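Local coordinates for protein glucose-6-phosphate 1-dehydrogenase (Mycobacterium avium, PDB 4LGV) that probably oxidises glucose 6-phosphate to 6-phosphogluconolactone with a nicotinamide coenzyme, the entry step of the pentose phosphate pathway, at residues E417-A422 with R428-R433; G246-V251 with Q445-K450; F36-D41 with D75-R80. One frame throughout, in Å; residues are numbered along the deposited sequence.

How the interactions relate
All three contacts join elements without a direct polar bond and differ in burial. Interaction 1 is the most buried: a helix meets the loop that follows it, with leucine, phenylalanine and alanine packed beside one arginine. Interaction 2, partly buried, joins two roughly antiparallel helices of the C-terminal part. Helix 434-449, which begins where the loop of interaction 1 ends, links these two. Interaction 3 lies farthest from the chain centre, in the coenzyme domain, where a glycine-rich turn touches a helix; it is partly buried, with an exposed arginine at one side. Each contact lays an aliphatic group over a guanidinium; the arginines of interactions 1 and 2 bond to backbone carbonyls, that of interaction 3 has a weak carboxylate partner.

Interaction 1 of 3, residues E417-A422 with R428-R433; sequences ERLLYA and RQLFAR
Leu430 projects from the loop after helix 413-424 and lies across the guanidinium of Arg418, the two side chains meeting at about a right angle. Its CD1 sits over the centre of the flat group, 3.8 Å from Arg418 CZ. An extended arginine suits this place: with CG anti to the backbone N (chi1 -178°), its straight chain carries the charged end well out from the helix, to where NH1 bonds to the carbonyls of Gly196 and Gln198 and a face is left for the leucine.

Next to this pair, Leu419 CD2 fits between Leu430 CB, at 3.7 Å, and the ring atom CZ of Phe431, at 3.8 Å. The ring comes in edge first: Phe431 CZ stands 3.4 Å from Leu419 O, which lies near the ring plane. Ala422 CB, a small methyl that leaves room for the aromatic, meets Phe431 CE2 at 4.2 Å. A type I turn, closed by Phe431 N to Arg428 O, sets Leu430 and Phe431 side by side.

Phe431 also touches Leu189 and Val191 of strand 188-191, the edge of the parallel sheet. This is a helix-loop-helix connection folded back on its first helix, beside the Rossmann-type coenzyme domain.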
loop_
_atom_site.group_PDB
_atom_site.type_symbol
_atom_site.label_atom_id
_atom_site.label_comp_id
_atom_site.label_asym_id
_atom_site.label_seq_id
_atom_site.Cartn_x
_atom_site.Cartn_y
_atom_site.Cartn_z
ATOM N N GLU A 417 10.280 -2.998 41.801
ATOM C CA GLU A 417 9.052 -3.504 42.447
ATOM C C GLU A 417 8.034 -4.081 41.456
ATOM O O GLU A 417 7.334 -5.057 41.750
ATOM C CB GLU A 417 8.396 -2.411 43.311
ATOM C CG GLU A 417 7.864 -1.214 42.550
ATOM C CD GLU A 417 7.469 -0.037 43.445
ATOM O OE1 GLU A 417 7.553 -0.210 44.638
ATOM O OE2 GLU A 417 7.077 1.053 42.957
ATOM N N ARG A 418 7.912 -3.463 40.284
ATOM C CA ARG A 418 7.031 -3.991 39.249
ATOM C C ARG A 418 7.436 -5.423 38.856
ATOM O O ARG A 418 6.598 -6.292 38.695
ATOM C CB ARG A 418 7.114 -3.067 38.039
ATOM C CG ARG A 418 6.230 -3.435 36.881
ATOM C CD ARG A 418 6.486 -2.499 35.726
ATOM N NE ARG A 418 5.608 -2.822 34.622
ATOM C CZ ARG A 418 5.866 -2.621 33.330
ATOM N NH1 ARG A 418 7.042 -2.124 32.919
ATOM N NH2 ARG A 418 4.942 -2.908 32.446
ATOM N N LEU A 419 8.730 -5.671 38.682
ATOM C CA LEU A 419 9.208 -7.010 38.315
ATOM C C LEU A 419 8.964 -8.031 39.401
ATOM O O LEU A 419 8.572 -9.164 39.111
ATOM C CB LEU A 419 10.707 -6.996 38.011
ATOM C CG LEU A 419 11.063 -6.384 36.684
ATOM C CD1 LEU A 419 12.555 -6.180 36.578
ATOM C CD2 LEU A 419 10.594 -7.232 35.527
ATOM N N LEU A 420 9.166 -7.620 40.653
ATOM C CA LEU A 420 9.008 -8.537 41.792
ATOM C C LEU A 420 7.580 -8.943 41.924
ATOM O O LEU A 420 7.265 -10.105 42.168
ATOM C CB LEU A 420 9.432 -7.882 43.130
ATOM C CG LEU A 420 10.673 -8.395 43.827
ATOM C CD1 LEU A 420 10.731 -7.770 45.217
ATOM C CD2 LEU A 420 10.697 -9.913 43.944
ATOM N N TYR A 421 6.699 -7.961 41.794
ATOM C CA TYR A 421 5.264 -8.222 41.894
ATOM C C TYR A 421 4.823 -9.124 40.741
ATOM O O TYR A 421 4.077 -10.093 40.942
ATOM C CB TYR A 421 4.500 -6.905 41.905
ATOM C CG TYR A 421 2.995 -7.031 42.027
ATOM C CD1 TYR A 421 2.374 -7.158 43.261
ATOM C CD2 TYR A 421 2.185 -7.005 40.889
ATOM C CE1 TYR A 421 0.993 -7.248 43.384
ATOM C CE2 TYR A 421 0.803 -7.097 40.994
ATOM C CZ TYR A 421 0.217 -7.206 42.252
ATOM O OH TYR A 421 -1.160 -7.325 42.344
ATOM N N ALA A 422 5.286 -8.821 39.531
ATOM C CA ALA A 422 4.898 -9.622 38.377
ATOM C C ALA A 422 5.388 -11.074 38.555
ATOM O O ALA A 422 4.686 -12.030 38.217
ATOM C CB ALA A 422 5.453 -9.021 37.107
ATOM N N ARG A 428 4.606 -13.223 33.005
ATOM C CA ARG A 428 5.910 -13.390 32.367
ATOM C C ARG A 428 6.247 -12.431 31.209
ATOM O O ARG A 428 7.219 -12.642 30.509
ATOM C CB ARG A 428 6.050 -14.827 31.858
ATOM C CG ARG A 428 5.996 -15.888 32.972
ATOM C CD ARG A 428 5.539 -17.249 32.377
ATOM N NE ARG A 428 6.568 -17.754 31.471
ATOM C CZ ARG A 428 6.363 -18.475 30.369
ATOM N NH1 ARG A 428 5.124 -18.803 29.974
ATOM N NH2 ARG A 428 7.425 -18.882 29.660
ATOM N N GLN A 429 5.433 -11.412 31.016
ATOM C CA GLN A 429 5.630 -10.503 29.888
ATOM C C GLN A 429 6.961 -9.744 29.920
ATOM O O GLN A 429 7.515 -9.405 28.891
ATOM C CB GLN A 429 4.426 -9.549 29.751
ATOM C CG GLN A 429 4.490 -8.186 30.387
ATOM C CD GLN A 429 3.145 -7.431 30.347
ATOM O OE1 GLN A 429 2.334 -7.632 29.449
ATOM N NE2 GLN A 429 2.923 -6.558 31.334
ATOM N N LEU A 430 7.441 -9.476 31.120
ATOM C CA LEU A 430 8.651 -8.709 31.324
ATOM C C LEU A 430 9.896 -9.562 31.558
ATOM O O LEU A 430 10.918 -9.053 31.913
ATOM C CB LEU A 430 8.473 -7.783 32.512
ATOM C CG LEU A 430 7.268 -6.831 32.458
ATOM C CD1 LEU A 430 7.092 -6.170 33.802
ATOM C CD2 LEU A 430 7.475 -5.797 31.346
ATOM N N PHE A 431 9.794 -10.856 31.287
ATOM C CA PHE A 431 10.874 -11.785 31.497
ATOM C C PHE A 431 11.182 -12.516 30.189
ATOM O O PHE A 431 10.375 -13.255 29.670
ATOM C CB PHE A 431 10.501 -12.760 32.588
ATOM C CG PHE A 431 10.225 -12.099 33.930
ATOM C CD1 PHE A 431 11.262 -11.741 34.756
ATOM C CD2 PHE A 431 8.933 -11.830 34.340
ATOM C CE1 PHE A 431 11.020 -11.117 35.958
ATOM C CE2 PHE A 431 8.682 -11.215 35.553
ATOM C CZ PHE A 431 9.719 -10.876 36.365
ATOM N N ALA A 432 12.380 -12.296 29.677
ATOM C CA ALA A 432 12.782 -12.857 28.423
ATOM C C ALA A 432 12.761 -14.383 28.470
ATOM O O ALA A 432 13.118 -15.022 29.468
ATOM C CB ALA A 432 14.182 -12.334 28.068
ATOM N N ARG A 433 12.341 -14.960 27.370
ATOM C CA ARG A 433 12.226 -16.394 27.239
ATOM C C ARG A 433 13.505 -16.929 26.605
ATOM O O ARG A 433 14.236 -16.204 25.918
ATOM C CB ARG A 433 11.012 -16.736 26.389
ATOM C CG ARG A 433 10.548 -18.179 26.480
ATOM C CD ARG A 433 9.246 -18.431 25.728
ATOM N NE ARG A 433 9.401 -18.268 24.271
ATOM C CZ ARG A 433 8.393 -18.276 23.380
ATOM N NH1 ARG A 433 7.123 -18.463 23.770
ATOM N NH2 ARG A 433 8.640 -18.110 22.092
#

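Interaction 2 of 3, residues G246-V251 with Q445-K450; sequences GAVRDV and QPVLDK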
loop_
_atom_site.group_PDB
_atom_site.type_symbol
_atom_site.label_atom_id
_atom_site.label_comp_id
_atom_site.label_asym_id
_atom_site.label_seq_id
_atom_site.Cartn_x
_atom_site.Cartn_y
_atom_site.Cartn_z
ATOM N N GLY A 246 30.369 -4.696 30.872
ATOM C CA GLY A 246 30.457 -3.775 29.750
ATOM C C GLY A 246 29.069 -3.446 29.198
ATOM O O GLY A 246 28.120 -4.190 29.400
ATOM N N ALA A 247 28.981 -2.335 28.465
ATOM C CA ALA A 247 27.713 -1.809 27.959
ATOM C C ALA A 247 26.956 -2.788 27.075
ATOM O O ALA A 247 25.770 -3.012 27.253
ATOM C CB ALA A 247 27.963 -0.502 27.221
ATOM N N VAL A 248 27.634 -3.428 26.145
ATOM C CA VAL A 248 26.959 -4.433 25.294
ATOM C C VAL A 248 26.212 -5.478 26.132
ATOM O O VAL A 248 24.991 -5.701 25.922
ATOM C CB VAL A 248 27.912 -5.116 24.323
ATOM C CG1 VAL A 248 27.225 -6.237 23.564
ATOM C CG2 VAL A 248 28.425 -4.104 23.334
ATOM N N ARG A 249 26.898 -6.103 27.081
ATOM C CA ARG A 249 26.241 -7.140 27.895
ATOM C C ARG A 249 25.219 -6.554 28.843
ATOM O O ARG A 249 24.236 -7.202 29.200
ATOM C CB ARG A 249 27.255 -7.924 28.718
ATOM C CG ARG A 249 28.190 -8.816 27.896
ATOM C CD ARG A 249 29.073 -9.606 28.837
ATOM N NE ARG A 249 30.045 -10.423 28.122
ATOM C CZ ARG A 249 31.248 -10.010 27.742
ATOM N NH1 ARG A 249 31.668 -8.774 28.017
ATOM N NH2 ARG A 249 32.043 -10.838 27.084
ATOM N N ASP A 250 25.473 -5.324 29.273
ATOM C CA ASP A 250 24.669 -4.696 30.309
ATOM C C ASP A 250 23.301 -4.274 29.783
ATOM O O ASP A 250 22.316 -4.532 30.421
ATOM C CB ASP A 250 25.409 -3.484 30.885
ATOM C CG ASP A 250 24.719 -2.900 32.080
ATOM O OD1 ASP A 250 24.237 -3.683 32.925
ATOM O OD2 ASP A 250 24.676 -1.648 32.198
ATOM N N VAL A 251 23.264 -3.602 28.635
ATOM C CA VAL A 251 22.007 -3.005 28.095
ATOM C C VAL A 251 21.573 -3.447 26.700
ATOM O O VAL A 251 20.372 -3.402 26.370
ATOM C CB VAL A 251 22.043 -1.451 28.121
ATOM C CG1 VAL A 251 22.230 -0.926 29.525
ATOM C CG2 VAL A 251 23.191 -0.913 27.278
ATOM N N GLN A 445 27.399 -11.871 19.734
ATOM C CA GLN A 445 28.654 -12.603 19.955
ATOM C C GLN A 445 29.883 -12.061 19.183
ATOM O O GLN A 445 30.949 -12.014 19.727
ATOM C CB GLN A 445 28.443 -14.088 19.666
ATOM C CG GLN A 445 29.599 -14.938 20.128
ATOM C CD GLN A 445 29.724 -14.832 21.629
ATOM O OE1 GLN A 445 30.817 -14.686 22.140
ATOM N NE2 GLN A 445 28.586 -14.763 22.337
ATOM N N PRO A 446 29.722 -11.659 17.917
ATOM C CA PRO A 446 30.910 -11.301 17.142
ATOM C C PRO A 446 31.591 -10.080 17.701
ATOM O O PRO A 446 32.818 -9.991 17.674
ATOM C CB PRO A 446 30.358 -11.011 15.749
ATOM C CG PRO A 446 29.155 -11.874 15.654
ATOM C CD PRO A 446 28.550 -11.882 17.046
ATOM N N VAL A 447 30.802 -9.169 18.252
ATOM C CA VAL A 447 31.346 -7.991 18.934
ATOM C C VAL A 447 32.047 -8.350 20.253
ATOM O O VAL A 447 33.031 -7.704 20.651
ATOM C CB VAL A 447 30.218 -6.962 19.146
ATOM C CG1 VAL A 447 30.555 -5.974 20.230
ATOM C CG2 VAL A 447 29.965 -6.236 17.848
ATOM N N LEU A 448 31.571 -9.383 20.936
ATOM C CA LEU A 448 32.244 -9.852 22.145
ATOM C C LEU A 448 33.569 -10.512 21.807
ATOM O O LEU A 448 34.533 -10.386 22.545
ATOM C CB LEU A 448 31.373 -10.852 22.912
ATOM C CG LEU A 448 29.948 -10.399 23.305
ATOM C CD1 LEU A 448 29.240 -11.525 24.056
ATOM C CD2 LEU A 448 29.959 -9.109 24.122
ATOM N N ASP A 449 33.580 -11.275 20.714
ATOM C CA ASP A 449 34.749 -12.049 20.307
ATOM C C ASP A 449 35.812 -11.160 19.711
ATOM O O ASP A 449 36.955 -11.376 19.965
ATOM C CB ASP A 449 34.375 -13.131 19.264
ATOM C CG ASP A 449 33.652 -14.331 19.879
ATOM O OD1 ASP A 449 33.707 -14.507 21.099
ATOM O OD2 ASP A 449 33.039 -15.108 19.130
ATOM N N LYS A 450 35.430 -10.186 18.889
ATOM C CA LYS A 450 36.406 -9.315 18.219
ATOM C C LYS A 450 36.052 -7.872 18.516
ATOM O O LYS A 450 35.599 -7.157 17.621
ATOM C CB LYS A 450 36.429 -9.568 16.705
#
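Arg249 has its guanidinium gripped by two backbone carbonyls, NE bonding to His167 O and NH1 to Val245 O, and this fixes the flat group where Leu448 can lie over it. Leu448 CD2 stands above the centre of one face, 3.9 Å from Arg249 CZ, while Leu448 CD1 leans toward Arg249 NH2 at 4.2 Å. The leucine therefore covers the charged group without competing for its N-H donors. The arginine chain runs extended from CG to NE, which lets a residue whose base does not face the other helix still bring its end there; Arg249 CG, beside the backbone N (chi1 -68°), passes within 4.2 Å of the same Leu448 CD2.

Beside this pair the contact becomes wholly apolar. Leu448 CD2 also meets Val248 CG1 at 4.0 Å, so one methyl is shared by an aliphatic and a charged neighbour. Val248 uses its other branch for the second helix as well: Val248 CG2 approaches Val447 CG1 at 4.2 Å. The short, branched valines fill the buried side, while the longer leucine reaches the partly exposed arginine. The spacing is generous, with the short helical segments 10.7 Å apart at closest approach and running roughly antiparallel, at 151°.

Helix 246-264 has a wider pi-type turn at 248-251, and helix 434-449 is kinked near Pro446, whose nitrogen has no hydrogen to give to the turn before. The first turn of helix 246-264 is tied to Glu316, whose carboxylate accepts from Val248 N. Val248 and Ala247 touch Val319 of strand 318-323, so helix 246-264 rests on the mixed sheet, with the end of helix 434-449 packed on its flank and Pro446 of that helix touching Ser289 in a loop.

Interaction 3 of 3, residues F36-D41 with D75-R80; sequences FGITGD and DQLLDR
Thr39 and Arg80 meet where the turn after strand 32-36 faces helix 74-87. Thr39 CB lies over one face of the guanidinium, offset toward its rim and 4.2 Å from Arg80 NH1. The same nitrogen of Arg80 stands 3.6 Å from Thr39 O, a polar approach too long to hold the arginine firmly. Beneath this pair the contact is aliphatic: Leu77 CD1 reaches Ile38 CG2 at 4.2 Å and Thr39 CG2 at 4.4 Å. Leucine suits the inward face of the helix, its CG anti to the backbone N (chi1 180°) carrying the methyl toward the turn. Threonine suits the partly exposed border, offering a methyl to Leu77 and a hydroxyl to a polar neighbour.

That neighbour is Asp70, which holds Thr39 by a hydrogen bond between its OD1 and Thr39 OG1, and draws only weakly, at long range, on Arg80. Deeper in, Tyr106 of strand 104-108 touches both Ile38 and Leu77, backing the apolar part.

The turn is held by its own backbone. A type I turn from Gly37 to Gly40 is closed by Gly40 N to Gly37 O at 3.0 Å. Gly37 has a positive phi of 101°, where a side chain would collide with the preceding carbonyl, and Gly40 is the N-cap of helix 41-56. The Gly-Ile-Thr-Gly-Asp run matches the glycine-rich fingerprint of the family's Rossmann-type coenzyme domain, and so probably lies near the bound dinucleotide.

The chemistry thus divides the labour: Ile38 and Leu77 provide the buried apolar seat, while exposed Arg80, loosely set by its own chain and perhaps influenced by a crystal neighbour, probably lends positive charge beside the turn.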
loop_
_atom_site.group_PDB
_atom_site.type_symbol
_atom_site.label_atom_id
_atom_site.label_comp_id
_atom_site.label_asym_id
_atom_site.label_seq_id
_atom_site.Cartn_x
_atom_site.Cartn_y
_atom_site.Cartn_z
ATOM N N PHE A 36 16.784 -16.040 48.409
ATOM C CA PHE A 36 18.175 -16.385 48.644
ATOM C C PHE A 36 19.017 -15.166 48.389
ATOM O O PHE A 36 18.923 -14.551 47.313
ATOM C CB PHE A 36 18.635 -17.518 47.745
ATOM C CG PHE A 36 18.068 -18.873 48.112
ATOM C CD1 PHE A 36 16.740 -19.183 47.886
ATOM C CD2 PHE A 36 18.880 -19.849 48.712
ATOM C CE1 PHE A 36 16.220 -20.433 48.237
ATOM C CE2 PHE A 36 18.366 -21.102 49.057
ATOM C CZ PHE A 36 17.033 -21.397 48.819
ATOM N N GLY A 37 19.839 -14.810 49.379
ATOM C CA GLY A 37 20.760 -13.662 49.274
ATOM C C GLY A 37 20.245 -12.409 49.983
ATOM O O GLY A 37 20.610 -11.309 49.635
ATOM N N ILE A 38 19.437 -12.604 51.015
ATOM C CA ILE A 38 18.704 -11.514 51.681
ATOM C C ILE A 38 19.618 -10.550 52.447
ATOM O O ILE A 38 19.207 -9.430 52.769
ATOM C CB ILE A 38 17.612 -12.101 52.607
ATOM C CG1 ILE A 38 16.621 -11.054 53.042
ATOM C CG2 ILE A 38 18.239 -12.724 53.833
ATOM C CD1 ILE A 38 15.745 -10.553 51.947
ATOM N N THR A 39 20.865 -10.939 52.696
ATOM C CA THR A 39 21.848 -10.047 53.333
ATOM C C THR A 39 22.815 -9.406 52.361
ATOM O O THR A 39 23.708 -8.661 52.789
ATOM C CB THR A 39 22.696 -10.795 54.368
ATOM O OG1 THR A 39 23.451 -11.818 53.730
ATOM C CG2 THR A 39 21.819 -11.381 55.425
ATOM N N GLY A 40 22.628 -9.632 51.054
ATOM C CA GLY A 40 23.529 -9.053 50.054
ATOM C C GLY A 40 23.211 -7.632 49.601
ATOM O O GLY A 40 22.312 -6.973 50.129
ATOM N N ASP A 41 24.012 -7.145 48.646
ATOM C CA ASP A 41 23.942 -5.738 48.199
ATOM C C ASP A 41 22.632 -5.371 47.515
ATOM O O ASP A 41 22.073 -4.305 47.790
ATOM C CB ASP A 41 25.121 -5.340 47.308
ATOM C CG ASP A 41 26.459 -5.335 48.058
ATOM O OD1 ASP A 41 26.492 -5.135 49.323
ATOM O OD2 ASP A 41 27.494 -5.552 47.375
ATOM N N ASP A 75 15.957 -10.753 64.476
ATOM C CA ASP A 75 16.038 -9.347 64.906
ATOM C C ASP A 75 17.148 -8.585 64.226
ATOM O O ASP A 75 16.983 -7.451 63.831
ATOM C CB ASP A 75 16.219 -9.247 66.433
ATOM C CG ASP A 75 14.934 -9.602 67.208
ATOM O OD1 ASP A 75 13.836 -9.652 66.590
ATOM O OD2 ASP A 75 15.041 -9.844 68.430
ATOM N N GLN A 76 18.307 -9.211 64.105
ATOM C CA GLN A 76 19.425 -8.557 63.414
ATOM C C GLN A 76 19.116 -8.314 61.934
ATOM O O GLN A 76 19.441 -7.270 61.366
ATOM C CB GLN A 76 20.684 -9.372 63.569
ATOM C CG GLN A 76 21.277 -9.289 64.962
ATOM C CD GLN A 76 22.380 -10.333 65.225
ATOM O OE1 GLN A 76 22.249 -11.515 64.889
ATOM N NE2 GLN A 76 23.464 -9.889 65.821
ATOM N N LEU A 77 18.416 -9.254 61.330
ATOM C CA LEU A 77 17.965 -9.057 59.974
ATOM C C LEU A 77 16.997 -7.883 59.847
ATOM O O LEU A 77 17.092 -7.095 58.929
ATOM C CB LEU A 77 17.339 -10.341 59.424
ATOM C CG LEU A 77 16.827 -10.240 57.999
ATOM C CD1 LEU A 77 17.984 -10.026 57.056
ATOM C CD2 LEU A 77 16.038 -11.461 57.612
ATOM N N LEU A 78 16.072 -7.774 60.780
ATOM C CA LEU A 78 15.121 -6.667 60.800
ATOM C C LEU A 78 15.786 -5.312 60.933
ATOM O O LEU A 78 15.370 -4.349 60.258
ATOM C CB LEU A 78 14.094 -6.851 61.897
ATOM C CG LEU A 78 13.186 -8.068 61.666
ATOM C CD1 LEU A 78 12.220 -8.182 62.838
ATOM C CD2 LEU A 78 12.390 -8.006 60.365
ATOM N N ASP A 79 16.841 -5.262 61.741
ATOM C CA ASP A 79 17.627 -4.046 61.842
ATOM C C ASP A 79 18.250 -3.729 60.468
ATOM O O ASP A 79 18.264 -2.590 60.045
ATOM C CB ASP A 79 18.736 -4.155 62.887
ATOM C CG ASP A 79 18.206 -4.198 64.321
ATOM O OD1 ASP A 79 17.122 -3.650 64.584
ATOM O OD2 ASP A 79 18.905 -4.818 65.177
ATOM N N ARG A 80 18.788 -4.741 59.813
ATOM C CA ARG A 80 19.366 -4.552 58.491
ATOM C C ARG A 80 18.332 -4.027 57.492
ATOM O O ARG A 80 18.633 -3.123 56.697
ATOM C CB ARG A 80 19.931 -5.856 57.954
ATOM C CG ARG A 80 21.344 -6.118 58.424
ATOM C CD ARG A 80 21.748 -7.437 57.825
ATOM N NE ARG A 80 23.088 -7.868 58.146
ATOM C CZ ARG A 80 24.145 -7.788 57.333
ATOM N NH1 ARG A 80 24.068 -7.265 56.112
ATOM N NH2 ARG A 80 25.301 -8.240 57.757
#